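Local coordinates for arginine decarboxylase (Campylobacter jejuni subsp. jejuni, PDB 3NZP), which probably catalyses the pyridoxal-phosphate-dependent decarboxylation of arginine to agmatine, a step in polyamine biosynthesis, at residues F447-P461 and F513-H527. Sequence-based numbering, arbitrary orientation.
Sequences FQSMPDFWGLEQNFP and FFLVGAYQEVLGMKH. With PLP (pyridoxal-5'-phosphate), chain E.
Phe447 and His527 stack face to face, centroids 4.3 Å apart and planes 22° apart, at one end of a buried contact in the beta domain that accompanies the PLP-binding TIM barrel in this fold-type III (alanine-racemase-like) decarboxylase. The short helix 451-455 and its flanking loops pack here against the loop that leaves strand 510-513. The Phe447 ring is sandwiched, with His527 on one face and CB of Trp454 on the other, while the selenomethionine Met525 sets CE at the ring edge and its selenium oblique to the ring, a Met-aromatic contact. The tightly packed part centres on Gln520. Its CG lies anti to the carbonyl carbon (chi1 -56°) and the chain bends at chi2, which brings the amide among Pro451, Asp452 and Phe460. Gln520 NE2 donates to Ala518 O (3.2 Å), nearly straight at 162° and within the planes of both groups, which fixes the turn of the amide; a bond from Asp452 N to its OE1 is less certain, because OE1 is placed too close to a neighbour. Pro451 packs its ring on CB of Leu523. At the far end, CE of selenomethionine Met450 sits over a face of the Phe513 ring, 3.8 Å from its centroid, although this side chain is poorly ordered.

The contact is looser where Ser449 and Lys526 are partly exposed. Trp454 packs on Gly455 of the second subunit, and Leu523 and Met525 meet Met525 and Leu523 of that subunit, so the contact adjoins the dimer interface. On the barrel side, Tyr519 directs its ring away from 447-461 to the cofactor, beside Lys86 and Arg323, and its OH donates to O3P of the PLP phosphate at 2.6 Å.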
ATOM      1  N   PHE B 447      -4.527   7.073  -1.436  1.00 85.59           N
ATOM      2  CA  PHE B 447      -3.861   5.800  -1.634  1.00 82.53           C
ATOM      3  C   PHE B 447      -2.642   6.038  -2.493  1.00 84.10           C
ATOM      4  O   PHE B 447      -1.671   5.296  -2.428  1.00 88.37           O
ATOM      5  CB  PHE B 447      -4.786   4.803  -2.329  1.00 85.54           C
ATOM      6  CG  PHE B 447      -5.842   4.235  -1.429  1.00 93.48           C
ATOM      7  CD1 PHE B 447      -6.856   5.047  -0.927  1.00 94.25           C
ATOM      8  CD2 PHE B 447      -5.800   2.895  -1.044  1.00 91.03           C
ATOM      9  CE1 PHE B 447      -7.811   4.534  -0.055  1.00 93.62           C
ATOM     10  CE2 PHE B 447      -6.750   2.373  -0.170  1.00 92.93           C
ATOM     11  CZ  PHE B 447      -7.757   3.196   0.328  1.00 94.03           C
ATOM     12  N   GLN B 448      -2.700   7.086  -3.304  1.00 87.88           N
ATOM     13  CA  GLN B 448      -1.594   7.408  -4.184  1.00 88.55           C
ATOM     14  C   GLN B 448      -0.492   8.187  -3.488  1.00 89.60           C
ATOM     15  O   GLN B 448       0.632   7.701  -3.376  1.00 97.11           O
ATOM     16  CB  GLN B 448      -2.084   8.192  -5.403  1.00 86.25           C
ATOM     17  CG  GLN B 448      -0.962   8.757  -6.280  1.00 85.16           C
ATOM     18  CD  GLN B 448      -0.108   7.685  -6.960  1.00 81.84           C
ATOM     19  OE1 GLN B 448       1.012   7.961  -7.403  1.00 81.94           O
ATOM     20  NE2 GLN B 448      -0.636   6.471  -7.058  1.00 64.70           N
ATOM     21  N   SER B 449      -0.803   9.388  -3.016  1.00 82.56           N
ATOM     22  CA  SER B 449       0.212  10.213  -2.371  1.00 84.24           C
ATOM     23  C   SER B 449       0.406   9.949  -0.894  1.00 87.59           C
ATOM     24  O   SER B 449       1.419  10.342  -0.325  1.00 82.69           O
ATOM     25  CB  SER B 449      -0.114  11.688  -2.560  1.00 85.49           C
ATOM     26  OG  SER B 449      -0.285  11.987  -3.926  1.00 99.02           O
HETATM   27  N   MSE B 450      -0.562   9.290  -0.269  1.00 95.20           N
HETATM   28  CA  MSE B 450      -0.472   9.013   1.162  1.00102.45           C
HETATM   29  C   MSE B 450      -0.863   7.599   1.548  1.00103.10           C
HETATM   30  O   MSE B 450      -1.879   7.372   2.212  1.00106.31           O
HETATM   31  CB  MSE B 450      -1.329  10.011   1.945  1.00111.73           C
HETATM   32  CG  MSE B 450      -0.629  11.326   2.239  1.00118.93           C
HETATM   33 SE   MSE B 450      -1.854  12.806   2.531  1.00138.69          SE
HETATM   34  CE  MSE B 450      -1.962  13.474   0.732  1.00126.04           C
ATOM     35  N   PRO B 451      -0.049   6.620   1.139  1.00101.39           N
ATOM     36  CA  PRO B 451      -0.317   5.214   1.452  1.00 98.81           C
ATOM     37  C   PRO B 451      -0.161   4.909   2.949  1.00 93.68           C
ATOM     38  O   PRO B 451      -0.972   4.178   3.513  1.00 89.04           O
ATOM     39  CB  PRO B 451       0.699   4.477   0.580  1.00102.48           C
ATOM     40  CG  PRO B 451       1.854   5.438   0.532  1.00100.24           C
ATOM     41  CD  PRO B 451       1.166   6.761   0.313  1.00 99.68           C
ATOM     42  N   ASP B 452       0.873   5.481   3.582  1.00 90.06           N
ATOM     43  CA  ASP B 452       1.134   5.268   5.017  1.00 81.02           C
ATOM     44  C   ASP B 452      -0.081   5.601   5.860  1.00 76.83           C
ATOM     45  O   ASP B 452      -0.131   5.252   7.036  1.00 73.00           O
ATOM     46  CB  ASP B 452       2.326   6.104   5.514  1.00 75.71           C
ATOM     47  CG  ASP B 452       3.620   5.300   5.593  1.00 77.29           C
ATOM     48  OD1 ASP B 452       4.604   5.773   6.226  1.00 70.29           O
ATOM     49  OD2 ASP B 452       3.652   4.195   5.017  1.00 76.79           O
ATOM     50  N   PHE B 453      -1.053   6.283   5.267  1.00 75.15           N
ATOM     51  CA  PHE B 453      -2.255   6.628   5.999  1.00 81.13           C
ATOM     52  C   PHE B 453      -3.163   5.393   6.050  1.00 84.94           C
ATOM     53  O   PHE B 453      -3.688   5.043   7.107  1.00 83.28           O
ATOM     54  CB  PHE B 453      -2.978   7.802   5.334  1.00 79.93           C
ATOM     55  CG  PHE B 453      -4.016   8.440   6.212  1.00 97.56           C
ATOM     56  CD1 PHE B 453      -3.640   9.213   7.314  1.00105.14           C
ATOM     57  CD2 PHE B 453      -5.374   8.231   5.976  1.00103.08           C
ATOM     58  CE1 PHE B 453      -4.606   9.766   8.173  1.00109.71           C
ATOM     59  CE2 PHE B 453      -6.348   8.777   6.827  1.00105.39           C
ATOM     60  CZ  PHE B 453      -5.962   9.544   7.926  1.00108.95           C
ATOM     61  N   TRP B 454      -3.322   4.721   4.912  1.00 88.87           N
ATOM     62  CA  TRP B 454      -4.159   3.523   4.818  1.00 86.41           C
ATOM     63  C   TRP B 454      -3.446   2.284   5.358  1.00 82.18           C
ATOM     64  O   TRP B 454      -4.054   1.443   6.029  1.00 74.20           O
ATOM     65  CB  TRP B 454      -4.545   3.272   3.360  1.00 91.73           C
ATOM     66  CG  TRP B 454      -5.277   1.982   3.147  1.00 98.61           C
ATOM     67  CD1 TRP B 454      -6.630   1.795   3.148  1.00 96.05           C
ATOM     68  CD2 TRP B 454      -4.692   0.688   2.916  1.00101.06           C
ATOM     69  NE1 TRP B 454      -6.925   0.470   2.928  1.00 97.13           N
ATOM     70  CE2 TRP B 454      -5.754  -0.232   2.785  1.00 97.73           C
ATOM     71  CE3 TRP B 454      -3.370   0.216   2.810  1.00 98.43           C
ATOM     72  CZ2 TRP B 454      -5.538  -1.598   2.548  1.00 92.28           C
ATOM     73  CZ3 TRP B 454      -3.157  -1.144   2.574  1.00 83.86           C
ATOM     74  CH2 TRP B 454      -4.238  -2.031   2.447  1.00 82.66           C
ATOM     75  N   GLY B 455      -2.158   2.175   5.042  1.00 80.49           N
ATOM     76  CA  GLY B 455      -1.362   1.044   5.489  1.00 86.44           C
ATOM     77  C   GLY B 455      -1.254   0.976   7.001  1.00 92.48           C
ATOM     78  O   GLY B 455      -1.593  -0.050   7.603  1.00 95.33           O
ATOM     79  N   LEU B 456      -0.779   2.062   7.617  1.00 90.33           N
ATOM     80  CA  LEU B 456      -0.645   2.136   9.077  1.00 83.25           C
ATOM     81  C   LEU B 456      -1.314   3.370   9.685  1.00 81.33           C
ATOM     82  O   LEU B 456      -1.982   4.153   8.994  1.00 78.94           O
ATOM     83  CB  LEU B 456       0.830   2.105   9.505  1.00 78.12           C
ATOM     84  CG  LEU B 456       1.828   3.067   8.852  1.00 79.43           C
ATOM     85  CD1 LEU B 456       2.944   3.397   9.824  1.00 76.49           C
ATOM     86  CD2 LEU B 456       2.380   2.436   7.586  1.00 77.62           C
ATOM     87  N   GLU B 457      -1.126   3.544  10.986  1.00 79.46           N
ATOM     88  CA  GLU B 457      -1.720   4.679  11.681  1.00 88.81           C
ATOM     89  C   GLU B 457      -1.193   6.034  11.155  1.00 90.35           C
ATOM     90  O   GLU B 457      -1.887   7.059  11.253  1.00 89.69           O
ATOM     91  CB  GLU B 457      -1.471   4.531  13.208  1.00 91.52           C
ATOM     92  CG  GLU B 457      -1.552   5.829  14.033  1.00 92.55           C
ATOM     93  CD  GLU B 457      -0.149   6.427  14.332  1.00 93.90           C
ATOM     94  OE1 GLU B 457       0.757   6.396  13.427  1.00 90.09           O
ATOM     95  OE2 GLU B 457       0.045   6.917  15.485  1.00 86.08           O
ATOM     96  N   GLN B 458       0.016   6.019  10.582  1.00 89.61           N
ATOM     97  CA  GLN B 458       0.684   7.221  10.041  1.00 84.62           C
ATOM     98  C   GLN B 458      -0.246   8.383   9.659  1.00 78.43           C
ATOM     99  O   GLN B 458      -1.051   8.275   8.735  1.00 79.55           O
ATOM    100  CB  GLN B 458       1.548   6.846   8.817  1.00 80.31           C
ATOM    101  CG  GLN B 458       2.555   7.910   8.457  1.00 69.80           C
ATOM    102  CD  GLN B 458       3.375   8.307   9.663  1.00 73.57           C
ATOM    103  OE1 GLN B 458       4.165   7.514  10.188  1.00 61.85           O
ATOM    104  NE2 GLN B 458       3.176   9.537  10.126  1.00 69.61           N
ATOM    105  N   ASN B 459      -0.126   9.498  10.372  1.00 69.47           N
ATOM    106  CA  ASN B 459      -0.962  10.657  10.099  1.00 61.82           C
ATOM    107  C   ASN B 459      -0.107  11.836   9.667  1.00 53.38           C
ATOM    108  O   ASN B 459       0.909  12.131  10.290  1.00 50.87           O
ATOM    109  CB  ASN B 459      -1.774  11.028  11.345  1.00 62.91           C
ATOM    110  CG  ASN B 459      -3.281  11.014  11.088  1.00 75.66           C
ATOM    111  OD1 ASN B 459      -3.958   9.983  11.286  1.00 76.91           O
ATOM    112  ND2 ASN B 459      -3.815  12.153  10.622  1.00 75.26           N
ATOM    113  N   PHE B 460      -0.514  12.513   8.601  1.00 49.20           N
ATOM    114  CA  PHE B 460       0.257  13.653   8.129  1.00 41.47           C
ATOM    115  C   PHE B 460      -0.425  14.956   8.466  1.00 39.25           C
ATOM    116  O   PHE B 460      -1.644  15.080   8.346  1.00 40.85           O
ATOM    117  CB  PHE B 460       0.468  13.589   6.621  1.00 43.07           C
ATOM    118  CG  PHE B 460       1.135  12.342   6.166  1.00 48.88           C
ATOM    119  CD1 PHE B 460       0.386  11.191   5.915  1.00 54.57           C
ATOM    120  CD2 PHE B 460       2.515  12.296   6.019  1.00 45.48           C
ATOM    121  CE1 PHE B 460       1.012  10.010   5.525  1.00 56.84           C
ATOM    122  CE2 PHE B 460       3.153  11.121   5.630  1.00 48.50           C
ATOM    123  CZ  PHE B 460       2.401   9.972   5.382  1.00 46.84           C
ATOM    124  N   PRO B 461       0.354  15.951   8.899  1.00 36.48           N
ATOM    125  CA  PRO B 461      -0.262  17.230   9.233  1.00 37.79           C
ATOM    126  C   PRO B 461      -1.029  17.788   8.053  1.00 40.89           C
ATOM    127  O   PRO B 461      -0.583  17.700   6.908  1.00 43.13           O
ATOM    128  CB  PRO B 461       0.929  18.098   9.639  1.00 33.95           C
ATOM    129  CG  PRO B 461       2.087  17.474   8.910  1.00 41.93           C
ATOM    130  CD  PRO B 461       1.815  16.002   9.071  1.00 37.91           C
ATOM    131  N   PHE B 513      -0.796  18.760   2.632  1.00 35.66           N
ATOM    132  CA  PHE B 513      -0.436  17.600   3.422  1.00 36.61           C
ATOM    133  C   PHE B 513       1.077  17.625   3.510  1.00 42.77           C
ATOM    134  O   PHE B 513       1.764  17.478   2.495  1.00 46.77           O
ATOM    135  CB  PHE B 513      -0.928  16.362   2.722  1.00 33.47           C
ATOM    136  CG  PHE B 513      -2.399  16.376   2.471  1.00 42.62           C
ATOM    137  CD1 PHE B 513      -3.283  15.834   3.406  1.00 40.23           C
ATOM    138  CD2 PHE B 513      -2.911  16.943   1.307  1.00 36.23           C
ATOM    139  CE1 PHE B 513      -4.652  15.851   3.182  1.00 33.19           C
ATOM    140  CE2 PHE B 513      -4.277  16.966   1.074  1.00 34.67           C
ATOM    141  CZ  PHE B 513      -5.152  16.418   2.016  1.00 40.87           C
ATOM    142  N   PHE B 514       1.592  17.821   4.722  1.00 38.68           N
ATOM    143  CA  PHE B 514       3.033  17.922   4.929  1.00 35.90           C
ATOM    144  C   PHE B 514       3.771  16.678   5.428  1.00 31.62           C
ATOM    145  O   PHE B 514       3.160  15.723   5.891  1.00 30.81           O
ATOM    146  CB  PHE B 514       3.326  19.106   5.863  1.00 34.72           C
ATOM    147  CG  PHE B 514       2.802  20.429   5.346  1.00 37.94           C
ATOM    148  CD1 PHE B 514       1.427  20.669   5.288  1.00 30.83           C
ATOM    149  CD2 PHE B 514       3.681  21.415   4.868  1.00 39.00           C
ATOM    150  CE1 PHE B 514       0.924  21.864   4.749  1.00 28.95           C
ATOM    151  CE2 PHE B 514       3.190  22.621   4.321  1.00 36.79           C
ATOM    152  CZ  PHE B 514       1.807  22.847   4.265  1.00 32.01           C
ATOM    153  N   LEU B 515       5.096  16.705   5.305  1.00 27.31           N
ATOM    154  CA  LEU B 515       5.932  15.606   5.765  1.00 23.95           C
ATOM    155  C   LEU B 515       5.633  14.347   4.998  1.00 24.31           C
ATOM    156  O   LEU B 515       5.835  13.228   5.476  1.00 31.04           O
ATOM    157  CB  LEU B 515       5.680  15.375   7.253  1.00 26.69           C
ATOM    158  CG  LEU B 515       6.406  16.318   8.214  1.00 23.15           C
ATOM    159  CD1 LEU B 515       6.506  17.729   7.681  1.00 10.43           C
ATOM    160  CD2 LEU B 515       5.652  16.282   9.527  1.00 29.58           C
ATOM    161  N   VAL B 516       5.179  14.540   3.777  1.00 28.63           N
ATOM    162  CA  VAL B 516       4.809  13.430   2.931  1.00 29.77           C
ATOM    163  C   VAL B 516       5.948  13.036   1.980  1.00 28.04           C
ATOM    164  O   VAL B 516       5.762  12.247   1.056  1.00 25.87           O
ATOM    165  CB  VAL B 516       3.543  13.826   2.171  1.00 27.45           C
ATOM    166  CG1 VAL B 516       3.880  14.832   1.085  1.00 27.96           C
ATOM    167  CG2 VAL B 516       2.859  12.608   1.657  1.00 40.55           C
ATOM    168  N   GLY B 517       7.139  13.563   2.242  1.00 27.20           N
ATOM    169  CA  GLY B 517       8.279  13.275   1.392  1.00 28.43           C
ATOM    170  C   GLY B 517       9.013  11.968   1.659  1.00 32.64           C
ATOM    171  O   GLY B 517      10.046  11.694   1.053  1.00 28.09           O
ATOM    172  N   ALA B 518       8.499  11.141   2.554  1.00 26.53           N
ATOM    173  CA  ALA B 518       9.176   9.889   2.826  1.00 26.20           C
ATOM    174  C   ALA B 518       8.228   8.690   2.762  1.00 34.67           C
ATOM    175  O   ALA B 518       7.132   8.707   3.333  1.00 29.67           O
ATOM    176  CB  ALA B 518       9.845   9.955   4.174  1.00 24.26           C
ATOM    177  N   TYR B 519       8.644   7.655   2.040  1.00 38.77           N
ATOM    178  CA  TYR B 519       7.835   6.461   1.925  1.00 37.90           C
ATOM    179  C   TYR B 519       6.453   6.592   1.249  1.00 39.98           C
ATOM    180  O   TYR B 519       5.812   5.584   0.985  1.00 45.23           O
ATOM    181  CB  TYR B 519       7.653   5.862   3.314  1.00 32.29           C
ATOM    182  CG  TYR B 519       8.917   5.282   3.875  1.00 31.10           C
ATOM    183  CD1 TYR B 519       9.611   4.299   3.172  1.00 32.85           C
ATOM    184  CD2 TYR B 519       9.394   5.666   5.135  1.00 24.35           C
ATOM    185  CE1 TYR B 519      10.739   3.701   3.707  1.00 34.86           C
ATOM    186  CE2 TYR B 519      10.527   5.073   5.683  1.00 20.07           C
ATOM    187  CZ  TYR B 519      11.189   4.085   4.963  1.00 31.02           C
ATOM    188  OH  TYR B 519      12.268   3.426   5.494  1.00 39.28           O
ATOM    189  N   GLN B 520       5.976   7.793   0.952  1.00 38.27           N
ATOM    190  CA  GLN B 520       4.655   7.886   0.336  1.00 35.86           C
ATOM    191  C   GLN B 520       4.632   7.652  -1.145  1.00 42.07           C
ATOM    192  O   GLN B 520       3.802   6.907  -1.654  1.00 44.13           O
ATOM    193  CB  GLN B 520       4.039   9.237   0.611  1.00 37.49           C
ATOM    194  CG  GLN B 520       3.995   9.492   2.067  1.00 52.26           C
ATOM    195  CD  GLN B 520       3.324   8.351   2.777  1.00 57.50           C
ATOM    196  OE1 GLN B 520       2.119   8.157   2.645  1.00 47.66           O
ATOM    197  NE2 GLN B 520       4.110   7.567   3.529  1.00 61.80           N
ATOM    198  N   GLU B 521       5.541   8.298  -1.851  1.00 47.34           N
ATOM    199  CA  GLU B 521       5.573   8.141  -3.284  1.00 46.58           C
ATOM    200  C   GLU B 521       5.943   6.716  -3.660  1.00 46.84           C
ATOM    201  O   GLU B 521       5.349   6.154  -4.584  1.00 46.89           O
ATOM    202  CB  GLU B 521       6.565   9.121  -3.882  1.00 50.30           C
ATOM    203  CG  GLU B 521       6.441  10.521  -3.328  1.00 44.60           C
ATOM    204  CD  GLU B 521       7.365  11.466  -4.029  1.00 47.16           C
ATOM    205  OE1 GLU B 521       7.201  11.634  -5.254  1.00 52.69           O
ATOM    206  OE2 GLU B 521       8.260  12.028  -3.364  1.00 52.62           O
ATOM    207  N   VAL B 522       6.914   6.140  -2.948  1.00 52.51           N
ATOM    208  CA  VAL B 522       7.370   4.770  -3.212  1.00 63.87           C
ATOM    209  C   VAL B 522       6.256   3.770  -2.947  1.00 62.75           C
ATOM    210  O   VAL B 522       6.206   2.692  -3.544  1.00 65.69           O
ATOM    211  CB  VAL B 522       8.609   4.372  -2.338  1.00 59.48           C
ATOM    212  CG1 VAL B 522       9.902   4.824  -3.011  1.00 61.52           C
ATOM    213  CG2 VAL B 522       8.501   4.991  -0.962  1.00 60.86           C
ATOM    214  N   LEU B 523       5.354   4.136  -2.052  1.00 57.62           N
ATOM    215  CA  LEU B 523       4.250   3.261  -1.730  1.00 66.16           C
ATOM    216  C   LEU B 523       2.958   3.756  -2.363  1.00 71.58           C
ATOM    217  O   LEU B 523       1.871   3.411  -1.910  1.00 71.99           O
ATOM    218  CB  LEU B 523       4.108   3.152  -0.212  1.00 72.39           C
ATOM    219  CG  LEU B 523       5.118   2.252   0.532  1.00 81.58           C
ATOM    220  CD1 LEU B 523       6.564   2.517   0.086  1.00 68.98           C
ATOM    221  CD2 LEU B 523       4.944   2.475   2.028  1.00 75.46           C
ATOM    222  N   GLY B 524       3.088   4.560  -3.418  1.00 78.90           N
ATOM    223  CA  GLY B 524       1.927   5.082  -4.118  1.00 75.47           C
ATOM    224  C   GLY B 524       1.246   3.966  -4.880  1.00 84.00           C
ATOM    225  O   GLY B 524       1.519   3.748  -6.068  1.00 82.83           O
HETATM  226  N   MSE B 525       0.367   3.255  -4.176  1.00 88.86           N
HETATM  227  CA  MSE B 525      -0.382   2.134  -4.737  1.00 89.48           C
HETATM  228  C   MSE B 525      -0.999   2.461  -6.093  1.00 89.32           C
HETATM  229  O   MSE B 525      -0.976   1.621  -6.997  1.00 86.88           O
HETATM  230  CB  MSE B 525      -1.481   1.684  -3.766  1.00 97.09           C
HETATM  231  CG  MSE B 525      -0.987   1.044  -2.476  1.00104.95           C
HETATM  232 SE   MSE B 525      -2.136   1.569  -0.974  1.00120.83          SE
HETATM  233  CE  MSE B 525      -3.682   0.460  -1.413  1.00119.68           C
ATOM    234  N   LYS B 526      -1.548   3.671  -6.238  1.00 91.64           N
ATOM    235  CA  LYS B 526      -2.154   4.078  -7.517  1.00 92.62           C
ATOM    236  C   LYS B 526      -3.480   3.315  -7.692  1.00 91.10           C
ATOM    237  O   LYS B 526      -3.690   2.577  -8.677  1.00 79.10           O
ATOM    238  CB  LYS B 526      -1.151   3.767  -8.654  1.00 94.71           C
ATOM    239  CG  LYS B 526      -1.642   3.844 -10.111  1.00 87.96           C
ATOM    240  CD  LYS B 526      -0.515   3.325 -11.026  1.00 76.18           C
ATOM    241  CE  LYS B 526      -0.084   1.903 -10.579  1.00 74.15           C
ATOM    242  NZ  LYS B 526       1.340   1.447 -10.783  1.00 46.14           N
ATOM    243  N   HIS B 527      -4.361   3.520  -6.708  1.00 85.00           N
ATOM    244  CA  HIS B 527      -5.676   2.887  -6.639  1.00 82.66           C
ATOM    245  C   HIS B 527      -6.463   2.851  -7.964  1.00 89.18           C
ATOM    246  O   HIS B 527      -6.127   2.071  -8.864  1.00 97.63           O
ATOM    247  CB  HIS B 527      -6.496   3.546  -5.534  1.00 73.31           C
ATOM    248  CG  HIS B 527      -7.359   2.586  -4.787  1.00 79.46           C
ATOM    249  ND1 HIS B 527      -6.896   1.375  -4.319  1.00 86.96           N
ATOM    250  CD2 HIS B 527      -8.663   2.653  -4.433  1.00 90.53           C
ATOM    251  CE1 HIS B 527      -7.880   0.733  -3.712  1.00 88.49           C
ATOM    252  NE2 HIS B 527      -8.963   1.488  -3.769  1.00 92.47           N
TER
HETATM  253  N1  PLP E 701      18.849   1.350   7.301  1.00 67.11           N
HETATM  254  C2  PLP E 701      18.494   0.164   6.796  1.00 70.31           C
HETATM  255  C2A PLP E 701      19.501  -0.954   6.777  1.00 59.62           C
HETATM  256  C3  PLP E 701      17.185  -0.026   6.260  1.00 76.36           C
HETATM  257  O3  PLP E 701      16.817  -1.239   5.734  1.00 79.52           O
HETATM  258  C4  PLP E 701      16.246   1.092   6.315  1.00 71.86           C
HETATM  259  C4A PLP E 701      14.873   0.957   5.789  1.00 51.54           C
HETATM  260  C5  PLP E 701      16.711   2.343   6.877  1.00 70.40           C
HETATM  261  C6  PLP E 701      18.023   2.411   7.366  1.00 71.54           C
HETATM  262  C5A PLP E 701      15.802   3.577   6.963  1.00 64.15           C
HETATM  263  O4P PLP E 701      15.307   3.775   8.301  1.00 52.96           O
HETATM  264  P   PLP E 701      14.375   5.103   8.306  1.00 35.39           P
HETATM  265  O1P PLP E 701      14.100   5.476   9.706  1.00 54.51           O
HETATM  266  O2P PLP E 701      15.106   6.329   7.581  1.00 37.56           O
HETATM  267  O3P PLP E 701      12.989   4.801   7.569  1.00 39.43           O